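Local coordinates for sterol regulatory element-binding protein cleavage-activating protein (Schizosaccharomyces pombe, PDB 4YHC) that escorts the membrane-bound transcription factor precursor Sre1 for processing when sterol and oxygen are low, this chain being the WD40 domain of the escort, at residues L31-I36 and A450-N455; V25-Q30 and S53-D58. The protein carries 9 engineered substitutions. One frame throughout, in Å; residues are numbered along the deposited sequence.

Interaction 1 (L31-I36 and A450-N455)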
loop_
_atom_site.group_PDB
_atom_site.type_symbol
_atom_site.label_atom_id
_atom_site.label_comp_id
_atom_site.label_asym_id
_atom_site.label_seq_id
_atom_site.Cartn_x
_atom_site.Cartn_y
_atom_site.Cartn_z
ATOM N N LEU A 31 -15.854 17.551 4.248
ATOM C CA LEU A 31 -16.003 17.233 2.824
ATOM C C LEU A 31 -15.513 15.792 2.478
ATOM O O LEU A 31 -14.928 15.142 3.298
ATOM C CB LEU A 31 -15.207 18.254 2.003
ATOM C CG LEU A 31 -15.848 19.609 1.640
ATOM C CD1 LEU A 31 -16.306 19.669 0.185
ATOM C CD2 LEU A 31 -17.019 19.943 2.524
ATOM N N ASP A 32 -15.727 15.333 1.254
ATOM C CA ASP A 32 -15.348 13.980 0.882
ATOM C C ASP A 32 -13.853 13.747 1.076
ATOM O O ASP A 32 -13.007 14.679 0.891
ATOM C CB ASP A 32 -15.697 13.690 -0.572
ATOM C CG ASP A 32 -17.184 13.275 -0.761
ATOM O OD1 ASP A 32 -17.953 13.206 0.244
ATOM O OD2 ASP A 32 -17.558 12.977 -1.927
ATOM N N ILE A 33 -13.522 12.513 1.443
ATOM C CA ILE A 33 -12.133 12.137 1.540
ATOM C C ILE A 33 -11.543 11.948 0.146
ATOM O O ILE A 33 -12.059 11.203 -0.694
ATOM C CB ILE A 33 -11.946 10.917 2.441
ATOM C CG1 ILE A 33 -12.296 11.292 3.889
ATOM C CG2 ILE A 33 -10.516 10.451 2.361
ATOM C CD1 ILE A 33 -12.524 10.143 4.845
ATOM N N LEU A 34 -10.398 12.563 -0.049
ATOM C CA LEU A 34 -9.616 12.444 -1.284
ATOM C C LEU A 34 -8.577 11.343 -1.208
ATOM O O LEU A 34 -8.340 10.633 -2.168
ATOM C CB LEU A 34 -8.829 13.726 -1.456
ATOM C CG LEU A 34 -7.936 13.793 -2.697
ATOM C CD1 LEU A 34 -8.803 13.569 -3.928
ATOM C CD2 LEU A 34 -7.198 15.146 -2.791
ATOM N N LYS A 35 -7.886 11.247 -0.081
ATOM C CA LYS A 35 -6.686 10.411 -0.035
ATOM C C LYS A 35 -6.548 9.775 1.332
ATOM O O LYS A 35 -6.726 10.437 2.320
ATOM C CB LYS A 35 -5.452 11.290 -0.286
ATOM C CG LYS A 35 -4.376 10.647 -1.121
ATOM C CD LYS A 35 -3.254 10.112 -0.279
ATOM C CE LYS A 35 -2.252 9.389 -1.173
ATOM N NZ LYS A 35 -0.969 9.233 -0.453
ATOM N N ILE A 36 -6.147 8.493 1.361
ATOM C CA ILE A 36 -5.861 7.827 2.619
ATOM C C ILE A 36 -4.472 7.160 2.581
ATOM O O ILE A 36 -3.940 6.843 1.501
ATOM C CB ILE A 36 -6.934 6.810 2.962
ATOM C CG1 ILE A 36 -7.121 5.762 1.822
ATOM C CG2 ILE A 36 -8.250 7.513 3.304
ATOM C CD1 ILE A 36 -7.987 4.620 2.226
ATOM N N ALA A 450 -9.557 -0.518 4.920
ATOM C CA ALA A 450 -10.310 0.723 5.031
ATOM C C ALA A 450 -10.905 1.093 3.664
ATOM O O ALA A 450 -10.182 1.101 2.635
ATOM C CB ALA A 450 -9.415 1.868 5.523
ATOM N N ILE A 451 -12.199 1.404 3.670
ATOM C CA ILE A 451 -12.943 1.781 2.471
ATOM C C ILE A 451 -13.575 3.159 2.762
ATOM O O ILE A 451 -14.361 3.297 3.666
ATOM C CB ILE A 451 -14.057 0.782 2.119
ATOM C CG1 ILE A 451 -13.418 -0.553 1.763
ATOM C CG2 ILE A 451 -14.832 1.275 0.889
ATOM C CD1 ILE A 451 -14.403 -1.668 1.459
ATOM N N VAL A 452 -13.257 4.154 1.936
ATOM C CA VAL A 452 -13.849 5.490 2.073
ATOM C C VAL A 452 -15.301 5.472 1.588
ATOM O O VAL A 452 -15.632 4.918 0.529
ATOM C CB VAL A 452 -13.037 6.546 1.302
ATOM C CG1 VAL A 452 -13.756 7.897 1.200
ATOM C CG2 VAL A 452 -11.691 6.776 1.995
ATOM N N LEU A 453 -16.156 6.101 2.367
ATOM C CA LEU A 453 -17.582 6.267 2.025
ATOM C C LEU A 453 -17.880 7.739 2.100
ATOM O O LEU A 453 -18.266 8.245 3.166
ATOM C CB LEU A 453 -18.415 5.525 3.066
ATOM C CG LEU A 453 -18.776 4.073 2.795
ATOM C CD1 LEU A 453 -18.022 3.334 1.720
ATOM C CD2 LEU A 453 -18.867 3.248 4.092
ATOM N N GLY A 454 -17.583 8.479 1.024
ATOM C CA GLY A 454 -17.701 9.946 1.125
ATOM C C GLY A 454 -16.777 10.640 2.096
ATOM O O GLY A 454 -15.566 10.699 1.880
ATOM N N ASN A 455 -17.319 11.157 3.188
ATOM C CA ASN A 455 -16.481 11.778 4.182
ATOM C C ASN A 455 -16.247 10.912 5.392
ATOM O O ASN A 455 -15.710 11.374 6.350
ATOM C CB ASN A 455 -17.041 13.132 4.587
ATOM C CG ASN A 455 -18.457 13.055 5.023
ATOM O OD1 ASN A 455 -19.256 12.341 4.417
ATOM N ND2 ASN A 455 -18.773 13.719 6.122
HETATM O O HOH W 1 -14.601 10.268 -0.882
#
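Ile33 and Ile36, three positions apart, both turn to the same residue, Val452, where an unbroken strand would send them to opposite sides. A classic beta bulge makes this possible: Leu34 and Lys35 both face Val48, and the extra residue brings Ile36 back round. The contact joins two neighbouring blades of the beta-propeller, through the innermost strand (33-38) of the first and strand 448-453 of the closing blade; segments 33-36 and 450-453 of these strands run at 167°, nearly antiparallel, their axes 8.3 Å apart. Val452 CG1 lies 3.7 Å from Ile33 CB, while CG2, anti to its own carbonyl carbon, packs on the CG2 methyls of both isoleucines, 3.8 Å from that of Ile36. Leu442 and Phe45 close round Ile36.

Where strand 448-453 ends and strand 33-38 begins, Ile33 N donates a hydrogen bond of 2.8 Å to Gly454 O. A water lies close to both Gly454 O and Ile33 O. Glycine suits position 454 because the backbone there has a positive phi (phi 64°, psi -110°). Asp32 lies against it, OD1 3.4 Å from Gly454 C. Beyond it, Asn455 CB rests 3.2 Å from Leu31 O.

Interaction 2 (V25-Q30 and S53-D58); sequences VPVHHQ and SLVVWD. Engineered in segment 53-58: Ser53 (natural residue Cys).
Ser53 OG is gripped from two directions, by the His29 ring and by Asp51 OD1. His29 ND1 gives it a nearly straight hydrogen bond of 2.8 Å (172° at the hydrogen), with OG only 2° out of the ring plane. Ser53 is engineered in place of the natural cysteine, so this link belongs to the crystallised variant. The other ring nitrogen, NE2, bonds to Ser47 OG. By position, His29, Ser47, Asp51 and Trp57 recall the structural tetrad of WD40 blades, but here Ser53 stands between His29 and Asp51, and Trp57 lies apart from the polar group.

Apolar packing continues along strand 54-58. Val55 CG2 lies over one face of the His29 ring, 3.6 Å from NE2, and its CG1 meets Val27 CG1 at 3.9 Å. Further on, Trp57 has CG anti to the backbone N (chi1 173°), and its indole packs against Val25 and Pro26. Val25 CG1 sits over the centre of the six-membered ring in a CH-pi contact of 4.0 Å, while the compact ring of Pro26 crosses at about a right angle, CD 3.3 Å from Trp57 CH2.

With both nitrogens engaged, the His29 ring is fixed in rotation. The donation from ND1 is consistent with the Ser53 hydroxyl donating its own hydrogen bond to Asp51, whose probable negative charge would polarise the chain of bonds.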
loop_
_atom_site.group_PDB
_atom_site.type_symbol
_atom_site.label_atom_id
_atom_site.label_comp_id
_atom_site.label_asym_id
_atom_site.label_seq_id
_atom_site.Cartn_x
_atom_site.Cartn_y
_atom_site.Cartn_z
ATOM N N VAL A 25 -15.182 4.365 11.245
ATOM C CA VAL A 25 -14.154 4.969 12.095
ATOM C C VAL A 25 -14.868 6.150 12.731
ATOM O O VAL A 25 -15.596 6.829 12.047
ATOM C CB VAL A 25 -12.993 5.488 11.248
ATOM C CG1 VAL A 25 -12.181 6.502 12.012
ATOM C CG2 VAL A 25 -12.128 4.327 10.751
ATOM N N PRO A 26 -14.705 6.362 14.033
ATOM C CA PRO A 26 -15.545 7.328 14.747
ATOM C C PRO A 26 -15.335 8.796 14.404
ATOM O O PRO A 26 -16.160 9.600 14.810
ATOM C CB PRO A 26 -15.215 7.099 16.232
ATOM C CG PRO A 26 -14.149 6.106 16.294
ATOM C CD PRO A 26 -13.787 5.642 14.926
ATOM N N VAL A 27 -14.295 9.139 13.659
ATOM C CA VAL A 27 -14.050 10.530 13.242
ATOM C C VAL A 27 -14.309 10.700 11.755
ATOM O O VAL A 27 -14.231 9.727 11.009
ATOM C CB VAL A 27 -12.628 10.989 13.668
ATOM C CG1 VAL A 27 -12.272 12.372 13.113
ATOM C CG2 VAL A 27 -12.591 11.070 15.175
ATOM N N HIS A 28 -14.689 11.904 11.330
ATOM C CA HIS A 28 -14.870 12.166 9.903
ATOM C C HIS A 28 -14.571 13.600 9.481
ATOM O O HIS A 28 -14.313 14.442 10.285
ATOM C CB HIS A 28 -16.281 11.780 9.471
ATOM C CG HIS A 28 -17.344 12.543 10.173
ATOM N ND1 HIS A 28 -17.746 13.803 9.765
ATOM C CD2 HIS A 28 -18.084 12.238 11.265
ATOM C CE1 HIS A 28 -18.682 14.249 10.585
ATOM N NE2 HIS A 28 -18.911 13.315 11.499
ATOM N N HIS A 29 -14.592 13.832 8.186
ATOM C CA HIS A 29 -14.225 15.103 7.581
ATOM C C HIS A 29 -15.534 15.805 7.199
ATOM O O HIS A 29 -16.579 15.156 7.141
ATOM C CB HIS A 29 -13.452 14.861 6.308
ATOM C CG HIS A 29 -12.094 14.292 6.523
ATOM N ND1 HIS A 29 -10.951 15.038 6.392
ATOM C CD2 HIS A 29 -11.686 13.029 6.836
ATOM C CE1 HIS A 29 -9.892 14.279 6.619
ATOM N NE2 HIS A 29 -10.311 13.044 6.854
ATOM N N GLN A 30 -15.450 17.093 6.908
ATOM C CA GLN A 30 -16.649 17.856 6.514
ATOM C C GLN A 30 -16.897 17.772 5.057
ATOM O O GLN A 30 -18.029 17.923 4.668
ATOM C CB GLN A 30 -16.564 19.329 6.930
ATOM C CG GLN A 30 -17.546 19.685 8.034
ATOM C CD GLN A 30 -17.273 18.922 9.303
ATOM O OE1 GLN A 30 -16.168 18.967 9.821
ATOM N NE2 GLN A 30 -18.272 18.226 9.814
ATOM N N SER A 53 -8.308 18.994 4.932
ATOM C CA SER A 53 -8.391 18.615 6.346
ATOM C C SER A 53 -7.648 17.284 6.559
ATOM O O SER A 53 -7.646 16.408 5.680
ATOM C CB SER A 53 -9.842 18.442 6.823
ATOM O OG SER A 53 -10.661 17.757 5.883
ATOM N N LEU A 54 -7.073 17.133 7.726
ATOM C CA LEU A 54 -6.295 15.963 8.032
ATOM C C LEU A 54 -6.744 15.324 9.326
ATOM O O LEU A 54 -6.841 15.975 10.348
ATOM C CB LEU A 54 -4.868 16.393 8.191
ATOM C CG LEU A 54 -3.616 15.509 8.203
ATOM C CD1 LEU A 54 -2.900 15.461 9.496
ATOM C CD2 LEU A 54 -3.638 14.167 7.522
ATOM N N VAL A 55 -6.862 14.020 9.297
ATOM C CA VAL A 55 -7.098 13.235 10.493
ATOM C C VAL A 55 -6.038 12.123 10.531
ATOM O O VAL A 55 -5.864 11.340 9.530
ATOM C CB VAL A 55 -8.525 12.605 10.494
ATOM C CG1 VAL A 55 -8.708 11.723 11.722
ATOM C CG2 VAL A 55 -9.638 13.681 10.382
ATOM N N VAL A 56 -5.302 12.066 11.628
ATOM C CA VAL A 56 -4.450 10.960 11.839
ATOM C C VAL A 56 -4.936 10.122 13.054
ATOM O O VAL A 56 -5.295 10.651 14.123
ATOM C CB VAL A 56 -2.928 11.222 11.654
ATOM C CG1 VAL A 56 -2.562 12.654 11.282
ATOM C CG2 VAL A 56 -2.004 10.468 12.568
ATOM N N TRP A 57 -4.989 8.812 12.797
ATOM C CA TRP A 57 -5.791 7.870 13.611
ATOM C C TRP A 57 -4.912 6.709 13.956
ATOM O O TRP A 57 -4.276 6.162 13.086
ATOM C CB TRP A 57 -6.990 7.450 12.742
ATOM C CG TRP A 57 -7.822 6.379 13.334
ATOM C CD1 TRP A 57 -7.812 5.031 13.017
ATOM C CD2 TRP A 57 -8.802 6.563 14.328
ATOM N NE1 TRP A 57 -8.763 4.389 13.769
ATOM C CE2 TRP A 57 -9.370 5.310 14.592
ATOM C CE3 TRP A 57 -9.281 7.687 15.014
ATOM C CZ2 TRP A 57 -10.384 5.148 15.516
ATOM C CZ3 TRP A 57 -10.278 7.517 15.965
ATOM C CH2 TRP A 57 -10.819 6.261 16.192
ATOM N N ASP A 58 -4.885 6.330 15.241
ATOM C CA ASP A 58 -4.185 5.142 15.715
ATOM C C ASP A 58 -5.106 3.918 15.583
ATOM O O ASP A 58 -6.125 3.793 16.233
ATOM C CB ASP A 58 -3.710 5.294 17.188
ATOM C CG ASP A 58 -2.760 4.197 17.560
ATOM O OD1 ASP A 58 -3.203 3.018 17.615
ATOM O OD2 ASP A 58 -1.524 4.450 17.641
#

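From the N terminus, strand 20-24 forms the outer edge of the closing blade, and the chain then crosses through 25-30 into strand 33-38 of the first blade. Interaction 2 closes a short loop, with 22 residues between its segments, when strand 54-58 packs against the crossing segment. Interaction 1 closes a loop around nearly the whole propeller, 413 residues lying between its segments. Their segments alternate along the chain, so the two loops cross. Interaction 1 joins the last blade to the first, while interaction 2 holds the connecting loop to the first. They meet where Asn455 ND2 makes a probable hydrogen bond to His29 O, 2.8 Å long.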